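Local coordinates for NAD-dependent epimerase/dehydratase (Bacteroides thetaiotaomicron, PDB 3DHN), which is a putative NAD(P)-dependent epimerase, dehydratase or oxidoreductase that probably binds its dinucleotide cofactor on a Rossmann fold, at residues F15-L20 with V194-A198; F29-V35 with H47-A53; A68-A74 with V104-V110; G112-L116 with F159-A164. All coordinates share one frame; numbering follows the deposited sequence.

Interaction 1 of 4, residues F15-L20 with V194-A198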
loop_
_atom_site.group_PDB
_atom_site.type_symbol
_atom_site.label_atom_id
_atom_site.label_comp_id
_atom_site.label_asym_id
_atom_site.label_seq_id
_atom_site.Cartn_x
_atom_site.Cartn_y
_atom_site.Cartn_z
ATOM N N PHE A 15 -2.722 8.352 -8.063
ATOM C CA PHE A 15 -4.079 8.184 -7.560
ATOM C C PHE A 15 -4.075 7.643 -6.116
ATOM O O PHE A 15 -4.693 8.224 -5.220
ATOM C CB PHE A 15 -4.877 7.224 -8.456
ATOM C CG PHE A 15 -5.210 7.781 -9.817
ATOM C CD1 PHE A 15 -5.625 9.105 -9.963
ATOM C CD2 PHE A 15 -5.144 6.970 -10.950
ATOM C CE1 PHE A 15 -5.970 9.614 -11.216
ATOM C CE2 PHE A 15 -5.488 7.466 -12.209
ATOM C CZ PHE A 15 -5.903 8.791 -12.341
ATOM N N VAL A 16 -3.358 6.544 -5.888
ATOM C CA VAL A 16 -3.332 5.930 -4.558
ATOM C C VAL A 16 -2.617 6.747 -3.476
ATOM O O VAL A 16 -3.163 6.948 -2.393
ATOM C CB VAL A 16 -2.728 4.508 -4.618
ATOM C CG1 VAL A 16 -2.811 3.842 -3.257
ATOM C CG2 VAL A 16 -3.480 3.673 -5.639
ATOM N N GLY A 17 -1.406 7.211 -3.771
ATOM C CA GLY A 17 -0.652 8.004 -2.810
ATOM C C GLY A 17 -1.381 9.270 -2.387
ATOM O O GLY A 17 -1.356 9.654 -1.209
ATOM N N SER A 18 -2.037 9.916 -3.345
ATOM C CA SER A 18 -2.782 11.138 -3.070
ATOM C C SER A 18 -4.028 10.824 -2.246
ATOM O O SER A 18 -4.363 11.560 -1.322
ATOM C CB SER A 18 -3.188 11.823 -4.382
ATOM O OG SER A 18 -2.040 12.095 -5.174
ATOM N N ALA A 19 -4.711 9.732 -2.580
ATOM C CA ALA A 19 -5.910 9.334 -1.846
ATOM C C ALA A 19 -5.585 9.041 -0.374
ATOM O O ALA A 19 -6.387 9.343 0.516
ATOM C CB ALA A 19 -6.538 8.099 -2.493
ATOM N N LEU A 20 -4.410 8.456 -0.127
ATOM C CA LEU A 20 -3.973 8.132 1.233
ATOM C C LEU A 20 -3.596 9.407 1.996
ATOM O O LEU A 20 -3.869 9.542 3.186
ATOM C CB LEU A 20 -2.765 7.188 1.185
ATOM C CG LEU A 20 -3.039 5.748 0.739
ATOM C CD1 LEU A 20 -1.735 5.056 0.346
ATOM C CD2 LEU A 20 -3.742 5.000 1.858
ATOM N N VAL A 194 -10.314 3.755 -5.496
ATOM C CA VAL A 194 -9.083 4.210 -4.870
ATOM C C VAL A 194 -9.425 4.869 -3.535
ATOM O O VAL A 194 -8.713 4.702 -2.549
ATOM C CB VAL A 194 -8.357 5.240 -5.764
ATOM C CG1 VAL A 194 -7.276 5.940 -4.972
ATOM C CG2 VAL A 194 -7.742 4.540 -6.964
ATOM N N GLU A 195 -10.529 5.606 -3.508
ATOM C CA GLU A 195 -10.953 6.282 -2.290
ATOM C C GLU A 195 -11.334 5.290 -1.178
ATOM O O GLU A 195 -10.955 5.475 -0.018
ATOM C CB GLU A 195 -12.129 7.219 -2.590
ATOM C CG GLU A 195 -11.791 8.409 -3.495
ATOM C CD GLU A 195 -11.482 8.007 -4.930
ATOM O OE1 GLU A 195 -11.978 6.952 -5.377
ATOM O OE2 GLU A 195 -10.761 8.764 -5.620
ATOM N N ASP A 196 -12.073 4.236 -1.523
ATOM C CA ASP A 196 -12.451 3.251 -0.502
ATOM C C ASP A 196 -11.253 2.438 -0.026
ATOM O O ASP A 196 -11.202 2.024 1.142
ATOM C CB ASP A 196 -13.563 2.317 -1.000
ATOM C CG ASP A 196 -14.955 2.849 -0.681
ATOM O OD1 ASP A 196 -15.118 3.471 0.395
ATOM O OD2 ASP A 196 -15.892 2.639 -1.491
ATOM N N TYR A 197 -10.288 2.212 -0.918
ATOM C CA TYR A 197 -9.080 1.480 -0.546
ATOM C C TYR A 197 -8.287 2.305 0.472
ATOM O O TYR A 197 -7.719 1.765 1.429
ATOM C CB TYR A 197 -8.220 1.194 -1.788
ATOM C CG TYR A 197 -6.853 0.626 -1.475
ATOM C CD1 TYR A 197 -5.787 1.458 -1.121
ATOM C CD2 TYR A 197 -6.633 -0.754 -1.505
ATOM C CE1 TYR A 197 -4.530 0.925 -0.804
ATOM C CE2 TYR A 197 -5.393 -1.297 -1.194
ATOM C CZ TYR A 197 -4.341 -0.456 -0.848
ATOM O OH TYR A 197 -3.104 -1.000 -0.565
ATOM N N ALA A 198 -8.250 3.618 0.275
ATOM C CA ALA A 198 -7.523 4.489 1.196
ATOM C C ALA A 198 -8.210 4.544 2.555
ATOM O O ALA A 198 -7.550 4.516 3.599
ATOM C CB ALA A 198 -7.406 5.894 0.615
#

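Interaction 2 of 4, residues F29-V35 with H47-A53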
loop_
_atom_site.group_PDB
_atom_site.type_symbol
_atom_site.label_atom_id
_atom_site.label_comp_id
_atom_site.label_asym_id
_atom_site.label_seq_id
_atom_site.Cartn_x
_atom_site.Cartn_y
_atom_site.Cartn_z
ATOM N N PHE A 29 -4.351 13.049 11.446
ATOM C CA PHE A 29 -2.972 12.598 11.533
ATOM C C PHE A 29 -1.973 13.648 11.084
ATOM O O PHE A 29 -2.254 14.452 10.191
ATOM C CB PHE A 29 -2.781 11.333 10.690
ATOM C CG PHE A 29 -3.419 10.111 11.281
ATOM C CD1 PHE A 29 -2.753 9.357 12.242
ATOM C CD2 PHE A 29 -4.700 9.739 10.909
ATOM C CE1 PHE A 29 -3.360 8.249 12.831
ATOM C CE2 PHE A 29 -5.319 8.631 11.491
ATOM C CZ PHE A 29 -4.647 7.886 12.452
ATOM N N GLU A 30 -0.804 13.638 11.715
ATOM C CA GLU A 30 0.270 14.560 11.353
ATOM C C GLU A 30 1.086 13.763 10.342
ATOM O O GLU A 30 1.646 12.713 10.662
ATOM C CB GLU A 30 1.085 14.917 12.595
ATOM C CG GLU A 30 0.188 15.362 13.747
ATOM C CD GLU A 30 0.718 16.574 14.481
ATOM O OE1 GLU A 30 1.574 16.407 15.375
ATOM O OE2 GLU A 30 0.276 17.698 14.153
ATOM N N VAL A 31 1.153 14.260 9.113
ATOM C CA VAL A 31 1.820 13.517 8.058
ATOM C C VAL A 31 3.036 14.133 7.395
ATOM O O VAL A 31 3.068 15.332 7.114
ATOM C CB VAL A 31 0.798 13.182 6.925
ATOM C CG1 VAL A 31 1.399 12.196 5.929
ATOM C CG2 VAL A 31 -0.491 12.643 7.518
ATOM N N THR A 32 4.039 13.295 7.146
ATOM C CA THR A 32 5.231 13.716 6.433
ATOM C C THR A 32 5.163 12.961 5.107
ATOM O O THR A 32 5.399 11.748 5.049
ATOM C CB THR A 32 6.530 13.337 7.164
ATOM O OG1 THR A 32 6.596 14.036 8.412
ATOM C CG2 THR A 32 7.739 13.721 6.322
ATOM N N ALA A 33 4.809 13.678 4.044
ATOM C CA ALA A 33 4.697 13.081 2.723
ATOM C C ALA A 33 6.022 13.169 1.990
ATOM O O ALA A 33 6.628 14.234 1.922
ATOM C CB ALA A 33 3.606 13.785 1.920
ATOM N N VAL A 34 6.467 12.043 1.443
ATOM C CA VAL A 34 7.723 12.001 0.708
ATOM C C VAL A 34 7.417 11.732 -0.760
ATOM O O VAL A 34 6.822 10.705 -1.101
ATOM C CB VAL A 34 8.649 10.892 1.244
ATOM C CG1 VAL A 34 10.038 11.056 0.664
ATOM C CG2 VAL A 34 8.693 10.941 2.765
ATOM N N VAL A 35 7.827 12.657 -1.626
ATOM C CA VAL A 35 7.565 12.532 -3.059
ATOM C C VAL A 35 8.749 12.995 -3.899
ATOM O O VAL A 35 9.661 13.639 -3.388
ATOM C CB VAL A 35 6.346 13.384 -3.451
ATOM C CG1 VAL A 35 5.100 12.881 -2.738
ATOM C CG2 VAL A 35 6.608 14.857 -3.090
ATOM N N HIS A 47 -0.550 20.307 9.648
ATOM C CA HIS A 47 -0.180 18.954 10.049
ATOM C C HIS A 47 0.513 18.234 8.899
ATOM O O HIS A 47 0.591 17.007 8.887
ATOM C CB HIS A 47 -1.424 18.159 10.448
ATOM C CG HIS A 47 -2.033 18.588 11.745
ATOM N ND1 HIS A 47 -2.382 19.894 12.013
ATOM C CD2 HIS A 47 -2.374 17.875 12.846
ATOM C CE1 HIS A 47 -2.914 19.968 13.220
ATOM N NE2 HIS A 47 -2.920 18.756 13.746
ATOM N N LEU A 48 1.025 18.997 7.935
ATOM C CA LEU A 48 1.684 18.400 6.777
ATOM C C LEU A 48 3.079 18.925 6.450
ATOM O O LEU A 48 3.312 20.136 6.406
ATOM C CB LEU A 48 0.799 18.565 5.532
ATOM C CG LEU A 48 1.358 18.074 4.186
ATOM C CD1 LEU A 48 1.505 16.553 4.200
ATOM C CD2 LEU A 48 0.430 18.502 3.056
ATOM N N LYS A 49 3.999 17.993 6.211
ATOM C CA LYS A 49 5.368 18.312 5.823
ATOM C C LYS A 49 5.675 17.544 4.543
ATOM O O LYS A 49 5.428 16.338 4.460
ATOM C CB LYS A 49 6.379 17.887 6.888
ATOM C CG LYS A 49 6.311 18.650 8.188
ATOM C CD LYS A 49 7.380 18.125 9.132
ATOM C CE LYS A 49 7.063 18.444 10.580
ATOM N NZ LYS A 49 7.825 17.547 11.496
ATOM N N VAL A 50 6.216 18.241 3.552
ATOM C CA VAL A 50 6.554 17.622 2.276
ATOM C C VAL A 50 8.068 17.516 2.146
ATOM O O VAL A 50 8.780 18.502 2.312
ATOM C CB VAL A 50 6.003 18.450 1.093
ATOM C CG1 VAL A 50 6.265 17.719 -0.226
ATOM C CG2 VAL A 50 4.512 18.698 1.286
ATOM N N LYS A 51 8.559 16.320 1.845
ATOM C CA LYS A 51 9.999 16.118 1.721
ATOM C C LYS A 51 10.393 15.237 0.546
ATOM O O LYS A 51 9.606 14.406 0.089
ATOM C CB LYS A 51 10.559 15.486 3.002
ATOM C CG LYS A 51 10.490 16.353 4.258
ATOM C CD LYS A 51 11.184 15.648 5.428
ATOM C CE LYS A 51 11.274 16.526 6.673
ATOM N NZ LYS A 51 9.957 16.720 7.346
ATOM N N LYS A 52 11.626 15.429 0.078
ATOM C CA LYS A 52 12.197 14.636 -1.008
ATOM C C LYS A 52 13.169 13.641 -0.393
ATOM O O LYS A 52 13.900 13.973 0.543
ATOM C CB LYS A 52 12.974 15.508 -2.005
ATOM C CG LYS A 52 12.123 16.186 -3.059
ATOM C CD LYS A 52 12.962 17.027 -4.023
ATOM C CE LYS A 52 13.873 16.165 -4.893
ATOM N NZ LYS A 52 14.596 16.965 -5.928
ATOM N N ALA A 53 13.175 12.422 -0.913
ATOM C CA ALA A 53 14.081 11.396 -0.421
ATOM C C ALA A 53 14.410 10.424 -1.541
ATOM O O ALA A 53 13.599 10.204 -2.437
ATOM C CB ALA A 53 13.453 10.651 0.755
#

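Interaction 3 of 4, residues A68-A74 with V104-V110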
loop_
_atom_site.group_PDB
_atom_site.type_symbol
_atom_site.label_atom_id
_atom_site.label_comp_id
_atom_site.label_asym_id
_atom_site.label_seq_id
_atom_site.Cartn_x
_atom_site.Cartn_y
_atom_site.Cartn_z
ATOM N N ALA A 68 8.776 8.603 13.726
ATOM C CA ALA A 68 7.410 8.300 13.341
ATOM C C ALA A 68 6.816 7.145 14.145
ATOM O O ALA A 68 7.530 6.237 14.579
ATOM C CB ALA A 68 7.355 7.983 11.852
ATOM N N ASP A 69 5.502 7.204 14.345
ATOM C CA ASP A 69 4.775 6.166 15.067
ATOM C C ASP A 69 4.546 4.983 14.114
ATOM O O ASP A 69 4.483 3.830 14.540
ATOM C CB ASP A 69 3.424 6.713 15.558
ATOM C CG ASP A 69 3.578 7.838 16.592
ATOM O OD1 ASP A 69 2.557 8.469 16.946
ATOM O OD2 ASP A 69 4.714 8.088 17.059
ATOM N N ALA A 70 4.424 5.280 12.822
ATOM C CA ALA A 70 4.215 4.261 11.791
ATOM C C ALA A 70 4.547 4.823 10.413
ATOM O O ALA A 70 4.561 6.047 10.206
ATOM C CB ALA A 70 2.766 3.765 11.812
ATOM N N VAL A 71 4.816 3.922 9.475
ATOM C CA VAL A 71 5.143 4.307 8.109
ATOM C C VAL A 71 4.282 3.535 7.115
ATOM O O VAL A 71 4.097 2.327 7.247
ATOM C CB VAL A 71 6.630 4.018 7.776
ATOM C CG1 VAL A 71 6.884 4.194 6.272
ATOM C CG2 VAL A 71 7.534 4.950 8.567
ATOM N N ILE A 72 3.746 4.249 6.129
ATOM C CA ILE A 72 2.945 3.647 5.076
ATOM C C ILE A 72 3.690 3.940 3.782
ATOM O O ILE A 72 4.087 5.082 3.536
ATOM C CB ILE A 72 1.544 4.290 4.958
ATOM C CG1 ILE A 72 0.756 4.101 6.252
ATOM C CG2 ILE A 72 0.794 3.681 3.769
ATOM C CD1 ILE A 72 -0.557 4.884 6.279
ATOM N N SER A 73 3.896 2.916 2.959
ATOM C CA SER A 73 4.580 3.112 1.692
ATOM C C SER A 73 3.684 2.793 0.498
ATOM O O SER A 73 3.133 1.690 0.404
ATOM C CB SER A 73 5.842 2.253 1.615
ATOM O OG SER A 73 6.440 2.372 0.330
ATOM N N ALA A 74 3.546 3.764 -0.402
ATOM C CA ALA A 74 2.748 3.613 -1.618
ATOM C C ALA A 74 3.659 3.681 -2.853
ATOM O O ALA A 74 3.216 4.041 -3.948
ATOM C CB ALA A 74 1.682 4.706 -1.689
ATOM N N VAL A 104 11.039 2.170 13.870
ATOM C CA VAL A 104 9.574 2.136 13.899
ATOM C C VAL A 104 9.099 0.682 13.941
ATOM O O VAL A 104 9.691 -0.203 13.316
ATOM C CB VAL A 104 8.954 2.864 12.681
ATOM C CG1 VAL A 104 9.844 4.037 12.256
ATOM C CG2 VAL A 104 8.723 1.903 11.556
ATOM N N ASN A 105 8.025 0.444 14.684
ATOM C CA ASN A 105 7.494 -0.901 14.859
ATOM C C ASN A 105 6.299 -1.291 13.986
ATOM O O ASN A 105 5.876 -2.449 14.012
ATOM C CB ASN A 105 7.121 -1.101 16.331
ATOM C CG ASN A 105 8.274 -0.785 17.279
ATOM O OD1 ASN A 105 9.357 -1.366 17.178
ATOM N ND2 ASN A 105 8.039 0.138 18.207
ATOM N N ARG A 106 5.765 -0.343 13.222
ATOM C CA ARG A 106 4.603 -0.602 12.371
ATOM C C ARG A 106 4.805 -0.089 10.943
ATOM O O ARG A 106 5.052 1.098 10.726
ATOM C CB ARG A 106 3.377 0.070 12.988
ATOM C CG ARG A 106 2.079 -0.140 12.242
ATOM C CD ARG A 106 1.311 -1.356 12.743
ATOM N NE ARG A 106 -0.084 -1.282 12.317
ATOM C CZ ARG A 106 -0.871 -2.333 12.109
ATOM N NH1 ARG A 106 -0.414 -3.568 12.291
ATOM N NH2 ARG A 106 -2.115 -2.144 11.687
ATOM N N PHE A 107 4.678 -0.989 9.971
ATOM C CA PHE A 107 4.867 -0.647 8.562
ATOM C C PHE A 107 3.722 -1.202 7.719
ATOM O O PHE A 107 3.454 -2.403 7.756
ATOM C CB PHE A 107 6.209 -1.234 8.089
ATOM C CG PHE A 107 6.476 -1.087 6.611
ATOM C CD1 PHE A 107 6.640 0.168 6.035
ATOM C CD2 PHE A 107 6.624 -2.214 5.805
ATOM C CE1 PHE A 107 6.947 0.298 4.682
ATOM C CE2 PHE A 107 6.930 -2.094 4.449
ATOM C CZ PHE A 107 7.094 -0.840 3.890
ATOM N N LEU A 108 3.037 -0.328 6.983
ATOM C CA LEU A 108 1.929 -0.745 6.113
ATOM C C LEU A 108 2.322 -0.482 4.662
ATOM O O LEU A 108 2.814 0.597 4.325
ATOM C CB LEU A 108 0.649 0.020 6.454
ATOM C CG LEU A 108 0.119 -0.141 7.885
ATOM C CD1 LEU A 108 0.636 1.009 8.755
ATOM C CD2 LEU A 108 -1.397 -0.138 7.872
HETATM N N MSE A 109 2.104 -1.465 3.800
HETATM C CA MSE A 109 2.490 -1.337 2.402
HETATM C C MSE A 109 1.353 -1.552 1.409
HETATM O O MSE A 109 0.520 -2.437 1.580
HETATM C CB MSE A 109 3.612 -2.342 2.109
HETATM C CG MSE A 109 4.255 -2.242 0.727
HETATM SE SE MSE A 109 5.640 -3.603 0.445
HETATM C CE MSE A 109 5.950 -3.356 -1.450
ATOM N N VAL A 110 1.306 -0.726 0.373
ATOM C CA VAL A 110 0.294 -0.894 -0.664
ATOM C C VAL A 110 0.759 -2.103 -1.482
ATOM O O VAL A 110 1.846 -2.086 -2.058
ATOM C CB VAL A 110 0.221 0.341 -1.584
ATOM C CG1 VAL A 110 -0.744 0.081 -2.743
ATOM C CG2 VAL A 110 -0.212 1.559 -0.775
#

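Interaction 4 of 4, residues G112-L116 with F159-A164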
loop_
_atom_site.group_PDB
_atom_site.type_symbol
_atom_site.label_atom_id
_atom_site.label_comp_id
_atom_site.label_asym_id
_atom_site.label_seq_id
_atom_site.Cartn_x
_atom_site.Cartn_y
_atom_site.Cartn_z
ATOM N N GLY A 112 -0.409 -5.619 -4.179
ATOM C CA GLY A 112 -1.011 -5.818 -5.490
ATOM C C GLY A 112 -1.987 -6.978 -5.441
ATOM O O GLY A 112 -2.149 -7.599 -4.395
ATOM N N ALA A 113 -2.623 -7.288 -6.564
ATOM C CA ALA A 113 -3.587 -8.382 -6.610
ATOM C C ALA A 113 -2.965 -9.676 -7.128
ATOM O O ALA A 113 -3.561 -10.752 -7.020
ATOM C CB ALA A 113 -4.773 -7.993 -7.488
ATOM N N GLY A 114 -1.762 -9.567 -7.678
ATOM C CA GLY A 114 -1.090 -10.731 -8.226
ATOM C C GLY A 114 -0.973 -11.952 -7.325
ATOM O O GLY A 114 -1.150 -13.083 -7.787
ATOM N N SER A 115 -0.673 -11.743 -6.043
ATOM C CA SER A 115 -0.513 -12.869 -5.119
ATOM C C SER A 115 -1.803 -13.428 -4.534
ATOM O O SER A 115 -1.774 -14.401 -3.785
ATOM C CB SER A 115 0.437 -12.480 -3.979
ATOM O OG SER A 115 -0.026 -11.328 -3.293
ATOM N N LEU A 116 -2.932 -12.815 -4.873
ATOM C CA LEU A 116 -4.220 -13.276 -4.371
ATOM C C LEU A 116 -4.639 -14.558 -5.086
ATOM O O LEU A 116 -4.301 -14.761 -6.252
ATOM C CB LEU A 116 -5.295 -12.198 -4.588
ATOM C CG LEU A 116 -5.207 -10.922 -3.736
ATOM C CD1 LEU A 116 -6.220 -9.897 -4.237
ATOM C CD2 LEU A 116 -5.475 -11.258 -2.268
ATOM N N PHE A 159 0.593 -6.068 4.460
ATOM C CA PHE A 159 0.606 -5.928 3.001
ATOM C C PHE A 159 -0.872 -5.870 2.597
ATOM O O PHE A 159 -1.606 -6.847 2.772
ATOM C CB PHE A 159 1.292 -7.162 2.390
ATOM C CG PHE A 159 1.586 -7.055 0.921
ATOM C CD1 PHE A 159 2.555 -6.169 0.447
ATOM C CD2 PHE A 159 0.962 -7.914 0.012
ATOM C CE1 PHE A 159 2.905 -6.146 -0.917
ATOM C CE2 PHE A 159 1.295 -7.903 -1.343
ATOM C CZ PHE A 159 2.275 -7.015 -1.813
ATOM N N PHE A 160 -1.315 -4.736 2.058
ATOM C CA PHE A 160 -2.724 -4.581 1.684
ATOM C C PHE A 160 -2.971 -4.754 0.179
ATOM O O PHE A 160 -2.748 -3.840 -0.617
ATOM C CB PHE A 160 -3.213 -3.206 2.180
ATOM C CG PHE A 160 -4.715 -3.008 2.128
ATOM C CD1 PHE A 160 -5.584 -4.087 2.003
ATOM C CD2 PHE A 160 -5.258 -1.720 2.230
ATOM C CE1 PHE A 160 -6.973 -3.892 1.973
ATOM C CE2 PHE A 160 -6.638 -1.514 2.205
ATOM C CZ PHE A 160 -7.499 -2.602 2.076
ATOM N N SER A 161 -3.422 -5.948 -0.196
ATOM C CA SER A 161 -3.709 -6.278 -1.598
ATOM C C SER A 161 -5.034 -5.688 -2.068
ATOM O O SER A 161 -6.098 -6.089 -1.591
ATOM C CB SER A 161 -3.786 -7.803 -1.796
ATOM O OG SER A 161 -2.527 -8.449 -1.703
ATOM N N PRO A 162 -4.996 -4.733 -3.014
ATOM C CA PRO A 162 -6.239 -4.136 -3.520
ATOM C C PRO A 162 -6.942 -5.138 -4.433
ATOM O O PRO A 162 -6.399 -6.206 -4.709
ATOM C CB PRO A 162 -5.742 -2.934 -4.320
ATOM C CG PRO A 162 -4.393 -3.411 -4.828
ATOM C CD PRO A 162 -3.815 -4.074 -3.601
ATOM N N ALA A 163 -8.135 -4.793 -4.908
ATOM C CA ALA A 163 -8.876 -5.652 -5.832
ATOM C C ALA A 163 -8.150 -5.614 -7.183
ATOM O O ALA A 163 -7.388 -4.685 -7.448
ATOM C CB ALA A 163 -10.314 -5.145 -5.996
ATOM N N ALA A 164 -8.397 -6.603 -8.038
ATOM C CA ALA A 164 -7.727 -6.667 -9.341
ATOM C C ALA A 164 -7.863 -5.400 -10.184
ATOM O O ALA A 164 -6.938 -5.038 -10.909
ATOM C CB ALA A 164 -8.221 -7.879 -10.134
#

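Interaction 1 of 4, residues F15-L20 with V194-A198
V16, A19 and L20 lie on helix 14-25, the first helix of the Rossmann fold, and meet V194, Y197 and A198 at the start of helix 194-206. The N-terminal turn of helix 14-25 carries the last two glycines of the glycine-rich GxxGxxG dinucleotide-binding motif, G14 and G17. The two helices run in broadly the same direction, their short axes crossing at -50° and passing 8.8 Å apart. A19 is central: its CB reaches V194 CG1 at 3.4 Å, closer than usual for two carbons, and A198 CB at 3.9 Å. V194 CG1 stands anti to the backbone N (chi1 167°), which brings it against both A19 CB and the carbonyl oxygen of F15, 3.5 Å away, while V194 CG2 lies beside F15 CB. A198 CB sits against the backbone of A19, 3.6 Å from A19 O, and L20 CD2 lies 3.9 Å from A198 CA. V16 CG1 meets the Y197 ring obliquely at CE1, over 4.2 Å. The Y197 hydroxyl turns elsewhere, bonding to F160 O. No hydrogen bond joins the two segments; mostly methyl groups carry the contact, resting on each other and on backbone atoms, and the small A19 and A198 let the backbones come close. The contact thus rests on apolar fit, and the short A19 CB to V194 CG1 approach suggests little space for a larger side chain at A19.

Interaction 2 of 4, residues F29-V35 with H47-A53
H47 and E30 close one end of a parallel strand pair, 30-34 with 48-51, by laying a carboxylate over an imidazole. From the H47 backbone, CB rests 3.8 Å from F29 O and near E30 CA. CG, anti to the carbonyl carbon (chi1 -71°), carries the ring out beneath E30 OE2, which stands over one face and is nearest CD2, at 3.0 Å. CG and, more distantly, ND1 and CE1 lie under the same oxygen. NE2 is 3.4 Å from E30 OE2, but the angle is too poor for a hydrogen bond. Carboxylate and ring planes are 66° apart; OE2 leads the contact, with E30 CG and CD also against CD2. An alanine here would keep the bond from V31 N to H47 O but is likely to leave the E30 carboxylate without its resting surface, free to turn. Five backbone bonds then zip the strands together, from V31 N to H47 O (2.8 Å) as far as V35 N to K51 O. On one face L48 CD1 packs against A33 CB at 4.2 Å; on the other the T32 methyl meets the K51 chain, and V34 CG1 presses on A53 CB, just past strand 48-51, at a tight 3.4 Å. Strand 48-51 is the outermost on this side of the sheet within the chain, whereas strand 30-34 is also hydrogen-bonded to strand 6-10. Helix 14-25 covers the face of V31, A33 and L48, and F29 reaches across to helix 194-206.

Interaction 3 of 4, residues A68-A74 with V104-V110
With chi1 at 174°, F107 turns CG opposite the backbone nitrogen, and the ring reaches over the neighbouring strand toward V71 and S73, while V71 CG1, in the matching position (chi1 170°), comes up to meet it. The two strands, 70-73 and 106-110, are joined through helix 87-101 as a parallel beta-alpha-beta crossover in the middle of the Rossmann sheet. The ring crosses V71 at a slant: CD1 is 4.0 Å from V71 CG1 and 3.5 Å from V71 O, and the next carbon, CE1, lies 3.8 Å from S73 CB. Helix 87-101 closes this face, its V99 and I96 packing on V71 and F107. On the other face I72 CG1 and L108 CD1 meet at 4.0 Å, and L108 also packs on helix 194-206. A70 CB meets R106 CB at 3.9 Å and, slightly farther, CG, beyond which the guanidinium group leads off to salt bridges with E204 and D156. Between the faces four backbone bonds alternate across the strands, the one from L108 N to V71 O being 2.9 Å long and nearly straight, with an angle at the hydrogen of 168°. At the C-terminal end V110 N bonds to S73 O, and the side chain of V110 follows the same carbonyl: its CG2 sits 3.5 Å from S73 O and 3.8 Å from A74 CB.

Interaction 4 of 4, residues G112-L116 with F159-A164
S161 OG is gripped by two groups: it donates to G112 O at 2.8 Å, the C=O...O angle being 167°, and it accepts from R214 NH1, which also bonds to S115 OG. One arginine nitrogen thereby bonds to both hydroxyls; S115 OG lies at the edge of the F159 ring, near its plane. S161 OG stands opposite its own carbonyl carbon (chi1 -71°), which directs it at G112 O. A113 to L116 form a type I turn, closed by L116 N to A113 O at 3.0 Å. The turn belongs to the loop that leaves strand 106-110 and folds over the end of strand 156-161, on the C-terminal side of the Rossmann sheet, where nicotinamide and substrate bind in related short-chain dehydrogenases. L116 brings both methyls to the strand end: CD2 lies 3.9 Å from S161 CB, and CD1 covers P162 O at 3.7 Å. With an alanine in its place both methyls go, and a gap would probably open over S161 CB, with the serine less firmly seated. G112 N, buried and without a hydrogen-bonding partner, lies between F159 CZ and P162 CD, each 3.8 Å from it. A113 CB meets P162 O and, at 3.7 Å, A164 CA.

In the fold
From the N terminus, helix 14-25 supplies the first half of interaction 1, whose partner arrives only at helix 194-206, so the loop it closes encloses the other three contacts. Within it they follow in series without crossing: interaction 2 at one margin of the main sheet, interaction 3 in its middle, interaction 4 just beyond. Interactions 3 and 4 adjoin, M109 O lying 3.0 Å from F160 N in a probable backbone hydrogen bond between neighbouring strands. Interaction 1 touches both, Y197 packing on V110 and P162. Interaction 2 touches none; its centre is about 26 Å from that of interaction 4, on the opposite side of the chain's centre.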